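Local coordinates for CheC, inhibitor of MCP methylation / FliN fusion protein (Thermotoga maritima, PDB 4HYN), which forms part of the flagellar rotor as FliY and, as a member of the CheC phosphatase family, probably dephosphorylates the chemotaxis response regulator CheY, at residues R33-T38 / F167-E172; S93-T98 / E172-S177. One frame throughout, in Å; residues are numbered along the deposited sequence.

Contact 1 of 2, residues R33-T38 / F167-E172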
loop_
_atom_site.group_PDB
_atom_site.type_symbol
_atom_site.label_atom_id
_atom_site.label_comp_id
_atom_site.label_asym_id
_atom_site.label_seq_id
_atom_site.Cartn_x
_atom_site.Cartn_y
_atom_site.Cartn_z
ATOM N N ARG A 33 18.639 -1.033 9.263
ATOM C CA ARG A 33 17.735 -0.887 10.395
ATOM C C ARG A 33 16.591 -1.889 10.410
ATOM O O ARG A 33 16.131 -2.367 9.360
ATOM C CB ARG A 33 17.132 0.515 10.384
ATOM C CG ARG A 33 18.150 1.621 10.495
ATOM C CD ARG A 33 17.502 2.976 10.382
ATOM N NE ARG A 33 18.497 4.042 10.320
ATOM C CZ ARG A 33 18.608 5.009 11.223
ATOM N NH1 ARG A 33 17.795 5.038 12.271
ATOM N NH2 ARG A 33 19.485 5.987 11.045
ATOM N N ASP A 34 16.139 -2.200 11.619
ATOM C CA ASP A 34 15.021 -3.102 11.815
ATOM C C ASP A 34 13.741 -2.354 11.470
ATOM O O ASP A 34 13.573 -1.190 11.834
ATOM C CB ASP A 34 14.963 -3.594 13.266
ATOM C CG ASP A 34 16.048 -4.607 13.589
ATOM O OD1 ASP A 34 16.481 -5.353 12.678
ATOM O OD2 ASP A 34 16.457 -4.665 14.768
ATOM N N ILE A 35 12.855 -3.009 10.731
ATOM C CA ILE A 35 11.605 -2.378 10.349
ATOM C C ILE A 35 10.438 -3.318 10.573
ATOM O O ILE A 35 10.441 -4.456 10.109
ATOM C CB ILE A 35 11.640 -1.917 8.880
ATOM C CG1 ILE A 35 12.795 -0.932 8.683
ATOM C CG2 ILE A 35 10.310 -1.262 8.499
ATOM C CD1 ILE A 35 13.143 -0.655 7.259
ATOM N N HIS A 36 9.455 -2.840 11.320
ATOM C CA HIS A 36 8.278 -3.634 11.613
ATOM C C HIS A 36 7.021 -2.955 11.094
ATOM O O HIS A 36 6.917 -1.728 11.090
ATOM C CB HIS A 36 8.157 -3.881 13.119
ATOM C CG HIS A 36 7.100 -4.882 13.480
ATOM N ND1 HIS A 36 6.823 -5.984 12.697
ATOM C CD2 HIS A 36 6.250 -4.942 14.533
ATOM C CE1 HIS A 36 5.847 -6.682 13.252
ATOM N NE2 HIS A 36 5.482 -6.071 14.367
ATOM N N ILE A 37 6.061 -3.760 10.665
ATOM C CA ILE A 37 4.809 -3.236 10.155
ATOM C C ILE A 37 3.593 -3.927 10.766
ATOM O O ILE A 37 3.605 -5.125 11.031
ATOM C CB ILE A 37 4.789 -3.257 8.605
ATOM C CG1 ILE A 37 5.647 -2.100 8.078
ATOM C CG2 ILE A 37 3.373 -3.132 8.072
ATOM C CD1 ILE A 37 5.705 -1.996 6.569
ATOM N N THR A 38 2.566 -3.133 11.039
ATOM C CA THR A 38 1.323 -3.605 11.634
ATOM C C THR A 38 0.148 -3.023 10.841
ATOM O O THR A 38 0.314 -2.046 10.120
ATOM C CB THR A 38 1.277 -3.180 13.135
ATOM O OG1 THR A 38 1.945 -4.170 13.925
ATOM C CG2 THR A 38 -0.147 -2.981 13.651
ATOM N N PHE A 167 -1.457 0.986 7.492
ATOM C CA PHE A 167 -0.240 0.298 7.901
ATOM C C PHE A 167 0.566 1.172 8.843
ATOM O O PHE A 167 0.780 2.350 8.570
ATOM C CB PHE A 167 0.629 -0.040 6.689
ATOM C CG PHE A 167 0.099 -1.160 5.860
ATOM C CD1 PHE A 167 0.177 -2.471 6.312
ATOM C CD2 PHE A 167 -0.491 -0.907 4.621
ATOM C CE1 PHE A 167 -0.323 -3.518 5.540
ATOM C CE2 PHE A 167 -0.993 -1.944 3.843
ATOM C CZ PHE A 167 -0.911 -3.251 4.299
ATOM N N GLU A 168 0.976 0.614 9.975
ATOM C CA GLU A 168 1.801 1.366 10.907
ATOM C C GLU A 168 3.240 0.868 10.730
ATOM O O GLU A 168 3.496 -0.336 10.796
ATOM C CB GLU A 168 1.350 1.176 12.353
ATOM C CG GLU A 168 1.998 2.193 13.280
ATOM C CD GLU A 168 1.833 1.865 14.745
ATOM O OE1 GLU A 168 0.820 2.297 15.340
ATOM O OE2 GLU A 168 2.731 1.193 15.306
HETATM N N MSE A 169 4.164 1.785 10.464
HETATM C CA MSE A 169 5.555 1.409 10.263
HETATM C C MSE A 169 6.505 1.968 11.326
HETATM O O MSE A 169 6.472 3.157 11.662
HETATM C CB MSE A 169 6.010 1.792 8.849
HETATM C CG MSE A 169 7.415 1.341 8.492
HETATM SE SE MSE A 169 7.823 1.491 6.584
HETATM C CE MSE A 169 7.914 3.414 6.456
ATOM N N GLU A 170 7.315 1.074 11.884
ATOM C CA GLU A 170 8.286 1.429 12.906
ATOM C C GLU A 170 9.681 1.150 12.373
ATOM O O GLU A 170 10.022 0.012 12.078
ATOM C CB GLU A 170 8.049 0.619 14.187
ATOM C CG GLU A 170 6.759 0.970 14.927
ATOM C CD GLU A 170 6.467 0.061 16.127
ATOM O OE1 GLU A 170 7.353 -0.728 16.537
ATOM O OE2 GLU A 170 5.338 0.140 16.667
ATOM N N ILE A 171 10.456 2.208 12.178
ATOM C CA ILE A 171 11.824 2.081 11.707
ATOM C C ILE A 171 12.710 2.402 12.903
ATOM O O ILE A 171 12.475 3.383 13.616
ATOM C CB ILE A 171 12.121 3.057 10.553
ATOM C CG1 ILE A 171 11.229 2.730 9.355
ATOM C CG2 ILE A 171 13.583 2.972 10.149
ATOM C CD1 ILE A 171 11.425 3.656 8.168
ATOM N N GLU A 172 13.716 1.558 13.123
ATOM C CA GLU A 172 14.646 1.708 14.232
ATOM C C GLU A 172 15.236 3.110 14.370
ATOM O O GLU A 172 15.787 3.665 13.417
ATOM C CB GLU A 172 15.768 0.672 14.111
ATOM C CG GLU A 172 16.690 0.584 15.329
ATOM C CD GLU A 172 17.660 -0.589 15.265
ATOM O OE1 GLU A 172 17.718 -1.287 14.223
ATOM O OE2 GLU A 172 18.369 -0.816 16.271
#

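Contact 2 of 2, residues S93-T98 / E172-S177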
loop_
_atom_site.group_PDB
_atom_site.type_symbol
_atom_site.label_atom_id
_atom_site.label_comp_id
_atom_site.label_asym_id
_atom_site.label_seq_id
_atom_site.Cartn_x
_atom_site.Cartn_y
_atom_site.Cartn_z
ATOM N N SER A 93 20.223 9.474 7.873
ATOM C CA SER A 93 19.695 8.894 9.106
ATOM C C SER A 93 18.169 8.805 9.096
ATOM O O SER A 93 17.574 8.105 9.923
ATOM C CB SER A 93 20.140 9.729 10.304
ATOM O OG SER A 93 19.700 11.069 10.161
ATOM N N GLY A 94 17.548 9.539 8.175
ATOM C CA GLY A 94 16.102 9.542 8.064
ATOM C C GLY A 94 15.415 10.575 8.935
ATOM O O GLY A 94 14.204 10.767 8.833
ATOM N N GLU A 95 16.175 11.241 9.798
ATOM C CA GLU A 95 15.589 12.248 10.674
ATOM C C GLU A 95 15.732 13.666 10.134
ATOM O O GLU A 95 16.480 14.485 10.672
ATOM C CB GLU A 95 16.132 12.116 12.107
ATOM C CG GLU A 95 17.615 11.791 12.200
ATOM C CD GLU A 95 17.992 11.082 13.496
ATOM O OE1 GLU A 95 17.409 10.012 13.796
ATOM O OE2 GLU A 95 18.889 11.583 14.209
ATOM N N VAL A 96 15.013 13.938 9.049
ATOM C CA VAL A 96 15.023 15.251 8.420
ATOM C C VAL A 96 13.782 16.029 8.837
ATOM O O VAL A 96 12.878 15.478 9.466
ATOM C CB VAL A 96 15.054 15.151 6.875
ATOM C CG1 VAL A 96 16.321 14.450 6.421
ATOM C CG2 VAL A 96 13.819 14.424 6.355
ATOM N N GLU A 97 13.754 17.313 8.497
ATOM C CA GLU A 97 12.619 18.176 8.817
ATOM C C GLU A 97 12.241 19.031 7.611
ATOM O O GLU A 97 12.576 20.216 7.538
ATOM C CB GLU A 97 12.915 19.054 10.045
ATOM C CG GLU A 97 14.350 19.575 10.163
ATOM C CD GLU A 97 15.103 18.946 11.328
ATOM O OE1 GLU A 97 14.655 19.112 12.485
ATOM O OE2 GLU A 97 16.140 18.285 11.091
ATOM N N THR A 98 11.536 18.408 6.668
ATOM C CA THR A 98 11.106 19.077 5.444
ATOM C C THR A 98 10.098 18.212 4.693
ATOM O O THR A 98 9.979 17.015 4.946
ATOM C CB THR A 98 12.309 19.315 4.500
ATOM O OG1 THR A 98 11.949 20.245 3.471
ATOM C CG2 THR A 98 12.738 17.996 3.849
ATOM N N GLU A 172 13.716 1.558 13.123
ATOM C CA GLU A 172 14.646 1.708 14.232
ATOM C C GLU A 172 15.236 3.110 14.370
ATOM O O GLU A 172 15.787 3.665 13.417
ATOM C CB GLU A 172 15.768 0.672 14.111
ATOM C CG GLU A 172 16.690 0.584 15.329
ATOM C CD GLU A 172 17.660 -0.589 15.265
ATOM O OE1 GLU A 172 17.718 -1.287 14.223
ATOM O OE2 GLU A 172 18.369 -0.816 16.271
ATOM N N GLY A 173 15.083 3.679 15.563
ATOM C CA GLY A 173 15.614 5.001 15.852
ATOM C C GLY A 173 14.823 6.189 15.337
ATOM O O GLY A 173 15.249 7.333 15.497
ATOM N N LEU A 174 13.671 5.928 14.728
ATOM C CA LEU A 174 12.829 6.991 14.187
ATOM C C LEU A 174 11.413 6.845 14.732
ATOM O O LEU A 174 11.024 5.769 15.196
ATOM C CB LEU A 174 12.794 6.905 12.657
ATOM C CG LEU A 174 14.124 6.944 11.892
ATOM C CD1 LEU A 174 13.880 6.646 10.424
ATOM C CD2 LEU A 174 14.806 8.295 12.057
ATOM N N PRO A 175 10.638 7.942 14.729
ATOM C CA PRO A 175 9.256 7.909 15.224
ATOM C C PRO A 175 8.313 7.120 14.301
ATOM O O PRO A 175 8.545 7.049 13.091
ATOM C CB PRO A 175 8.879 9.395 15.281
ATOM C CG PRO A 175 9.739 10.016 14.207
ATOM C CD PRO A 175 11.060 9.323 14.432
ATOM N N LYS A 176 7.274 6.513 14.884
ATOM C CA LYS A 176 6.279 5.739 14.131
ATOM C C LYS A 176 5.738 6.582 12.987
ATOM O O LYS A 176 5.600 7.799 13.112
ATOM C CB LYS A 176 5.053 5.392 14.984
ATOM C CG LYS A 176 5.237 4.529 16.209
ATOM C CD LYS A 176 3.844 4.158 16.748
ATOM C CE LYS A 176 3.874 3.522 18.145
ATOM N NZ LYS A 176 4.067 4.518 19.250
ATOM N N SER A 177 5.367 5.915 11.905
ATOM C CA SER A 177 4.792 6.581 10.752
ATOM C C SER A 177 3.719 5.661 10.184
ATOM O O SER A 177 3.606 4.507 10.587
ATOM C CB SER A 177 5.866 6.882 9.702
ATOM O OG SER A 177 6.420 5.691 9.174
#

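Contact 1 of 2, residues R33-T38 / F167-E172
Residues 35-38 of strand 35-46 run antiparallel to residues 167-171 of strand 161-171, the axes of these pieces 4.7 Å apart at their closest, and the two faces differ sharply. The packed face carries Ile35, Ile37, Met169 and Ile171; the first two lie on helix 6-30 and Met169 on helix 79-89. Met169, a selenomethionine with CG anti to its backbone N, lies alongside Ile35 and Ile37: its CG is 3.9 Å from Ile35 CG2 and equally far from Ile37 CG1. Ile37 CG2 meets the Phe167 ring obliquely at CD1 (3.7 Å). The other face, holding His36, Thr38, Glu168 and Glu170, is looser and partly open to solvent; Glu168 OE2 and Glu170 OE2, both acceptors, stand 3.1 Å apart, which may favour a proton on one or be eased by Lys176, which both touch. His36 and Glu170 exchange two N-H···O=C bonds, the straighter from Glu170 N to His36 O (2.9 Å, 173°); Thr38 and Glu168 pair likewise. Past the strand end, Glu172 N donates a hydrogen bond to Asp34 O, and Asp34 N to the anti lone pair of Glu172 OE1. Extended Arg33 brings NH1 to Glu172 O (2.7 Å), in the guanidinium plane. This is antiparallel ladder pairing at the outermost strand of a helix-backed CheC-like sheet.

Contact 2 of 2, residues S93-T98 / E172-S177
Leu174 carries nearly all of this small surface contact, reaching across from one loop to the other chiefly with its CD2 branch. The CD2 methyl comes 3.5 Å from the carbonyl Ser93 O and 3.6 Å from Glu95 OE1, and also rests on the Gly94 backbone, 3.9 Å from Gly94 C. No hydrogen bond spans the two loops. Glu95 crosses the leucine obliquely: its CG takes the crowded position between backbone N and carbonyl carbon (chi1 40°), and the extended chain beyond carries OE1 to the CD2 methyl. Leu174 CG sits anti to its own carbonyl carbon, pointing the isobutyl group at the backbone of Ser93 and Gly94. The backbone shape of Gly94 alone already excludes a beta carbon, and the leucine is a second reason, since one would lie only 3.0 Å from Leu174 CD1. Further out, Gly94 N donates a hydrogen bond to Asp87 OD1, tying the loop back to its helix, and Leu174 also touches Val84 and Leu88. An alanine here would lose CG and both methyls, and would probably loosen the packing on Ser93 and Gly94 as well as on Val84 and Leu88. The loop joining strands 161-171 and 177-184 thus leans on helix 79-89 and on the loop leading from it to helix 103-128.

Overall arrangement
Contacts 1 and 2 have centres about 11 Å apart, on the same side of the chain's centre, and share Glu172, where strand 161-171 gives way to the loop into strand 177-184. Further links join them. Met169 N lies 2.8 Å from Ser177 O, a probable hydrogen bond that carries the sheet from contact 1 into the next strand. Arg33 NH2 packs 3.1 Å from Ser93 O without making a hydrogen bond, bringing segment 33-38 beside the loop after helix 79-89, and Glu168 OE2 packs 3.5 Å from Lys176 CD. Contact 1 is the more extensive, a strand pairing partly buried against helices; contact 2 is a surface touch between loops, its centre about 20 Å from the chain's centre against about 14 Å for contact 1.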